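Local coordinates for protein beta-galactosidase (Bacillus circulans subsp. alkalophilus, PDB 3TTY) that hydrolyses beta-galactosides by releasing terminal galactose, working as a zinc-containing TIM-barrel glycoside hydrolase assembled from three chains, at residues F164-K169 / W194-V198; W182-W187 / N213-I217. All coordinates share one frame. Numbering follows the deposited sequence.

Interaction 1 of 2, residues F164-K169 / W194-V198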
# COMPACT_ATOMS: atom_id res chain seq x y z
N PHE A 164 21.81 -3.17 -22.58
CA PHE A 164 20.82 -4.24 -22.71
C PHE A 164 20.70 -4.72 -24.17
O PHE A 164 20.63 -5.92 -24.44
CB PHE A 164 19.45 -3.76 -22.21
CG PHE A 164 18.40 -4.84 -22.15
CD1 PHE A 164 18.72 -6.12 -21.71
CD2 PHE A 164 17.08 -4.57 -22.50
CE1 PHE A 164 17.74 -7.12 -21.63
CE2 PHE A 164 16.10 -5.55 -22.42
CZ PHE A 164 16.43 -6.83 -21.98
N ARG A 165 20.69 -3.77 -25.09
CA ARG A 165 20.53 -4.09 -26.51
C ARG A 165 21.74 -4.85 -27.03
O ARG A 165 21.59 -5.78 -27.82
CB ARG A 165 20.27 -2.83 -27.34
CG ARG A 165 19.03 -2.10 -26.89
CD ARG A 165 18.82 -0.78 -27.62
NE ARG A 165 17.62 -0.10 -27.15
CZ ARG A 165 17.61 1.15 -26.69
NH1 ARG A 165 18.73 1.85 -26.66
NH2 ARG A 165 16.47 1.70 -26.28
N VAL A 166 22.93 -4.45 -26.58
CA VAL A 166 24.16 -5.12 -26.99
C VAL A 166 24.12 -6.55 -26.47
O VAL A 166 24.45 -7.49 -27.17
CB VAL A 166 25.41 -4.38 -26.43
CG1 VAL A 166 26.69 -5.16 -26.73
CG2 VAL A 166 25.50 -2.95 -27.00
N TRP A 167 23.68 -6.69 -25.22
CA TRP A 167 23.60 -7.99 -24.57
C TRP A 167 22.60 -8.93 -25.27
O TRP A 167 22.75 -10.15 -25.26
CB TRP A 167 23.22 -7.78 -23.10
CG TRP A 167 23.14 -9.02 -22.25
CD1 TRP A 167 24.12 -9.54 -21.45
CD2 TRP A 167 22.01 -9.88 -22.10
NE1 TRP A 167 23.67 -10.66 -20.81
CE2 TRP A 167 22.37 -10.89 -21.19
CE3 TRP A 167 20.72 -9.88 -22.64
CZ2 TRP A 167 21.50 -11.91 -20.82
CZ3 TRP A 167 19.86 -10.89 -22.28
CH2 TRP A 167 20.25 -11.89 -21.38
N LEU A 168 21.58 -8.34 -25.87
CA LEU A 168 20.59 -9.10 -26.64
C LEU A 168 21.13 -9.48 -28.02
O LEU A 168 20.82 -10.55 -28.55
CB LEU A 168 19.30 -8.29 -26.76
CG LEU A 168 18.58 -8.09 -25.42
CD1 LEU A 168 17.64 -6.90 -25.46
CD2 LEU A 168 17.83 -9.35 -25.02
N LYS A 169 21.94 -8.61 -28.61
CA LYS A 169 22.62 -8.94 -29.87
C LYS A 169 23.58 -10.13 -29.67
O LYS A 169 23.70 -11.00 -30.52
CB LYS A 169 23.36 -7.72 -30.42
CG LYS A 169 22.45 -6.53 -30.71
CD LYS A 169 23.22 -5.25 -31.07
CE LYS A 169 22.30 -4.02 -30.98
NZ LYS A 169 22.95 -2.76 -31.48
N TRP A 194 16.84 -2.92 -33.03
CA TRP A 194 17.22 -3.12 -31.64
C TRP A 194 16.87 -1.90 -30.76
O TRP A 194 16.48 -2.05 -29.60
CB TRP A 194 18.70 -3.47 -31.51
CG TRP A 194 19.11 -4.66 -32.29
CD1 TRP A 194 19.63 -4.67 -33.54
CD2 TRP A 194 19.03 -6.04 -31.89
NE1 TRP A 194 19.89 -5.95 -33.95
CE2 TRP A 194 19.52 -6.81 -32.95
CE3 TRP A 194 18.58 -6.69 -30.74
CZ2 TRP A 194 19.59 -8.21 -32.90
CZ3 TRP A 194 18.65 -8.08 -30.69
CH2 TRP A 194 19.15 -8.82 -31.76
N ASP A 195 17.00 -0.71 -31.32
CA ASP A 195 16.74 0.50 -30.55
C ASP A 195 15.27 0.67 -30.15
O ASP A 195 14.95 1.57 -29.40
CB ASP A 195 17.25 1.75 -31.26
CG ASP A 195 18.75 1.89 -31.19
OD1 ASP A 195 19.31 2.78 -31.87
OD2 ASP A 195 19.38 1.09 -30.45
N GLU A 196 14.39 -0.18 -30.69
CA GLU A 196 12.97 -0.13 -30.34
C GLU A 196 12.69 -0.83 -29.00
O GLU A 196 11.62 -0.66 -28.40
CB GLU A 196 12.15 -0.78 -31.44
CG GLU A 196 12.09 0.04 -32.71
CD GLU A 196 11.65 -0.79 -33.90
OE1 GLU A 196 11.15 -1.93 -33.69
OE2 GLU A 196 11.81 -0.31 -35.05
N ILE A 197 13.65 -1.64 -28.56
CA ILE A 197 13.58 -2.37 -27.31
C ILE A 197 13.90 -1.44 -26.14
O ILE A 197 14.89 -0.71 -26.18
CB ILE A 197 14.62 -3.51 -27.33
CG1 ILE A 197 14.32 -4.46 -28.49
CG2 ILE A 197 14.67 -4.24 -26.00
CD1 ILE A 197 15.49 -5.36 -28.88
N VAL A 198 13.06 -1.46 -25.10
CA VAL A 198 13.35 -0.64 -23.93
C VAL A 198 13.50 -1.51 -22.68
O VAL A 198 13.10 -2.67 -22.66
CB VAL A 198 12.30 0.44 -23.71
CG1 VAL A 198 12.32 1.46 -24.87
CG2 VAL A 198 10.92 -0.17 -23.52
O HOH W 1 21.13 1.83 -28.44
O HOH W 2 21.08 -1.00 -30.25
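K169 lays its extended aliphatic chain across the indole of W194. Its CG stands 3.6 Å from the centroid of the six-membered ring, only 12° off the normal, a CH-pi contact, and CE of K169 reaches CG of W194 at 3.5 Å over the same face. The ammonium runs on past the ring to water 2 (K169 NZ to water, 2.8 Å), which donates to OD2 of D195 (2.7 Å). One turn earlier on helix 158-172, R165 stretches along the backbone of the 3-10 segment 194-196. Both NE (3.0 Å) and NH2 (2.9 Å) of R165 donate to O of I197, so a single carbonyl takes two guanidinium N-H groups. Water 1 joins NH1 of R165 (3.0 Å) to OD2 of D195 (2.8 Å). The direct salt bridge, R165 NH1 to D195 OD2, is long at 3.9 Å, with the oxygen well out of the guanidinium plane, so it rests on charge alone. Beneath this polar layer, L168 CB lies 4.0 Å from W194 CZ3 and L168 CD1 lies 4.0 Å from I197 CG2, with F164 CE2 4.1 Å from the same I197 methyl. L178 of helix 175-181 also touches L168, W194 and I197, making the apolar floor a three-part packing. Within the TIM-barrel domain this joins helix 158-172 to the loop after helix 175-181. D195 and V198 pack on K91 and F108 of the second subunit. The chemistry implies a division by depth: an apolar base, with R165 holding an irregular loop by its carbonyl and one aspartate oxygen serving two cations largely through water.

Interaction 2 of 2, residues W182-W187 / N213-I217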
# COMPACT_ATOMS: atom_id res chain seq x y z
N TRP A 182 11.02 -14.17 -27.61
CA TRP A 182 10.16 -13.31 -26.79
C TRP A 182 8.69 -13.42 -27.14
O TRP A 182 7.84 -12.80 -26.48
CB TRP A 182 10.59 -11.84 -26.92
CG TRP A 182 11.77 -11.47 -26.07
CD1 TRP A 182 12.45 -12.29 -25.22
CD2 TRP A 182 12.39 -10.18 -25.98
NE1 TRP A 182 13.47 -11.59 -24.62
CE2 TRP A 182 13.45 -10.29 -25.06
CE3 TRP A 182 12.16 -8.95 -26.60
CZ2 TRP A 182 14.27 -9.22 -24.72
CZ3 TRP A 182 12.98 -7.89 -26.27
CH2 TRP A 182 14.02 -8.03 -25.33
N ASN A 183 8.38 -14.20 -28.17
CA ASN A 183 7.01 -14.32 -28.69
C ASN A 183 6.34 -12.98 -29.06
O ASN A 183 5.19 -12.73 -28.72
CB ASN A 183 6.13 -15.09 -27.71
CG ASN A 183 5.10 -15.94 -28.42
OD1 ASN A 183 5.44 -16.68 -29.35
ND2 ASN A 183 3.83 -15.81 -28.03
N THR A 184 7.07 -12.12 -29.76
CA THR A 184 6.61 -10.76 -29.95
C THR A 184 5.44 -10.60 -30.92
O THR A 184 4.93 -9.49 -31.10
CB THR A 184 7.76 -9.84 -30.39
OG1 THR A 184 8.22 -10.25 -31.68
CG2 THR A 184 8.90 -9.91 -29.39
N SER A 185 5.00 -11.67 -31.57
CA SER A 185 3.80 -11.54 -32.41
C SER A 185 2.58 -11.30 -31.51
O SER A 185 1.56 -10.80 -31.98
CB SER A 185 3.60 -12.75 -33.31
OG SER A 185 3.28 -13.89 -32.55
N PHE A 186 2.72 -11.64 -30.23
CA PHE A 186 1.70 -11.33 -29.21
C PHE A 186 1.68 -9.81 -28.96
O PHE A 186 2.73 -9.18 -28.86
CB PHE A 186 2.02 -12.08 -27.91
CG PHE A 186 1.02 -11.85 -26.79
CD1 PHE A 186 -0.22 -12.46 -26.81
CD2 PHE A 186 1.36 -11.08 -25.69
CE1 PHE A 186 -1.12 -12.28 -25.77
CE2 PHE A 186 0.47 -10.89 -24.64
CZ PHE A 186 -0.77 -11.48 -24.68
N TRP A 187 0.48 -9.24 -28.87
CA TRP A 187 0.30 -7.79 -28.68
C TRP A 187 1.14 -6.91 -29.63
O TRP A 187 1.71 -5.90 -29.20
CB TRP A 187 0.52 -7.38 -27.21
CG TRP A 187 -0.53 -7.90 -26.25
CD1 TRP A 187 -1.59 -8.71 -26.55
CD2 TRP A 187 -0.61 -7.65 -24.84
NE1 TRP A 187 -2.31 -8.99 -25.42
CE2 TRP A 187 -1.74 -8.34 -24.35
CE3 TRP A 187 0.16 -6.90 -23.94
CZ2 TRP A 187 -2.12 -8.32 -23.01
CZ3 TRP A 187 -0.21 -6.88 -22.60
CH2 TRP A 187 -1.34 -7.59 -22.15
N ASN A 213 3.92 -7.58 -18.63
CA ASN A 213 3.19 -7.97 -19.83
C ASN A 213 4.00 -8.93 -20.70
O ASN A 213 3.44 -9.72 -21.46
CB ASN A 213 2.86 -6.73 -20.65
CG ASN A 213 1.91 -5.80 -19.95
OD1 ASN A 213 0.91 -6.23 -19.39
ND2 ASN A 213 2.22 -4.52 -19.97
N PHE A 214 5.32 -8.85 -20.59
CA PHE A 214 6.23 -9.61 -21.44
C PHE A 214 7.33 -10.28 -20.63
O PHE A 214 8.40 -9.71 -20.47
CB PHE A 214 6.83 -8.70 -22.53
CG PHE A 214 6.12 -8.80 -23.83
CD1 PHE A 214 4.90 -8.16 -24.02
CD2 PHE A 214 6.63 -9.60 -24.85
CE1 PHE A 214 4.22 -8.30 -25.23
CE2 PHE A 214 5.94 -9.73 -26.04
CZ PHE A 214 4.74 -9.09 -26.23
N GLN A 215 7.09 -11.50 -20.14
CA GLN A 215 8.05 -12.09 -19.20
C GLN A 215 9.42 -12.33 -19.83
O GLN A 215 10.45 -12.26 -19.15
CB GLN A 215 7.51 -13.33 -18.44
CG GLN A 215 6.11 -13.84 -18.77
CD GLN A 215 4.98 -12.85 -18.49
OE1 GLN A 215 4.59 -12.11 -19.38
NE2 GLN A 215 4.43 -12.88 -17.28
N GLY A 216 9.45 -12.58 -21.14
CA GLY A 216 10.69 -12.85 -21.82
C GLY A 216 11.65 -11.68 -21.70
O GLY A 216 12.86 -11.86 -21.49
N ILE A 217 11.11 -10.47 -21.84
CA ILE A 217 11.90 -9.26 -21.69
C ILE A 217 12.35 -9.07 -20.22
O ILE A 217 13.52 -8.84 -19.94
CB ILE A 217 11.09 -8.04 -22.16
CG1 ILE A 217 10.65 -8.25 -23.62
CG2 ILE A 217 11.89 -6.76 -22.02
CD1 ILE A 217 9.87 -7.08 -24.20
O HOH W 3 7.86 -12.79 -23.64
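Helix 175-181 ends in a Schellman motif at N183, whose positive phi (54°) turns the chain into a type I turn closed by F186 N to N183 O (3.1 Å). Side chains around it meet the start of helix 215-243 in distinct conformations. W182, with chi1 near m and chi2 at -1°, presents a ring face to I217 (m, t): CG1 of I217 sits 3.4 Å from the centroid of its six-membered ring, 11° off the normal, a close CH-pi contact. G216 passes beside the same indole. A CB there would come within 2.9 Å of CD1 of W182, so the absence of a side chain allows the approach. NE1 of W182 is hydrogen-bonded to D220, one turn further along the helix. Water 3 spans the backbones, donating to O of W182 (2.8 Å) and accepting from N of G216 (3.0 Å). F214, at the N-cap, has a chi1 of -98°, between the m and t wells, which slides its ring edge under the turn: CZ lies 3.3 Å from O of F186 and CE2 3.6 Å from O of W182. H189 stacks on this ring. The F186 side chain (t) brings CD2 to 4.0 Å from CZ of F214, the two rings meeting obliquely at 51°. W187, with chi1 m and chi2 2°, sets CZ3 3.5 Å from OD1 of N213, near the indole plane. Its ring also meets F45 of the second subunit, a galactose-pocket residue. Ring C-H edges, slightly positive, thus meet oxygens, the W182 face takes the I217 carbon, and a water bridges backbone polar atoms.

In the fold
Interactions 1 and 2 have centres 14 Å apart and alternate along the chain, tying together the long excursion between barrel strands 142-146 and 249-253. W182 is the main shared element: its CZ2 meets CD2 of L168 at 3.6 Å and CZ of F164 at 4.2 Å, while its CH2 meets CG2 of I197 at 3.9 Å, so one apolar core continues through both contacts. The two contacts lie near different sites. The F164 side chain is about 9 Å from the zinc; that of W187 is about 4 Å from a bound galactose and touches F45 and R111 of the second subunit, consistent with this excursion helping to wall a neighbour's sugar pocket across the trimer interface.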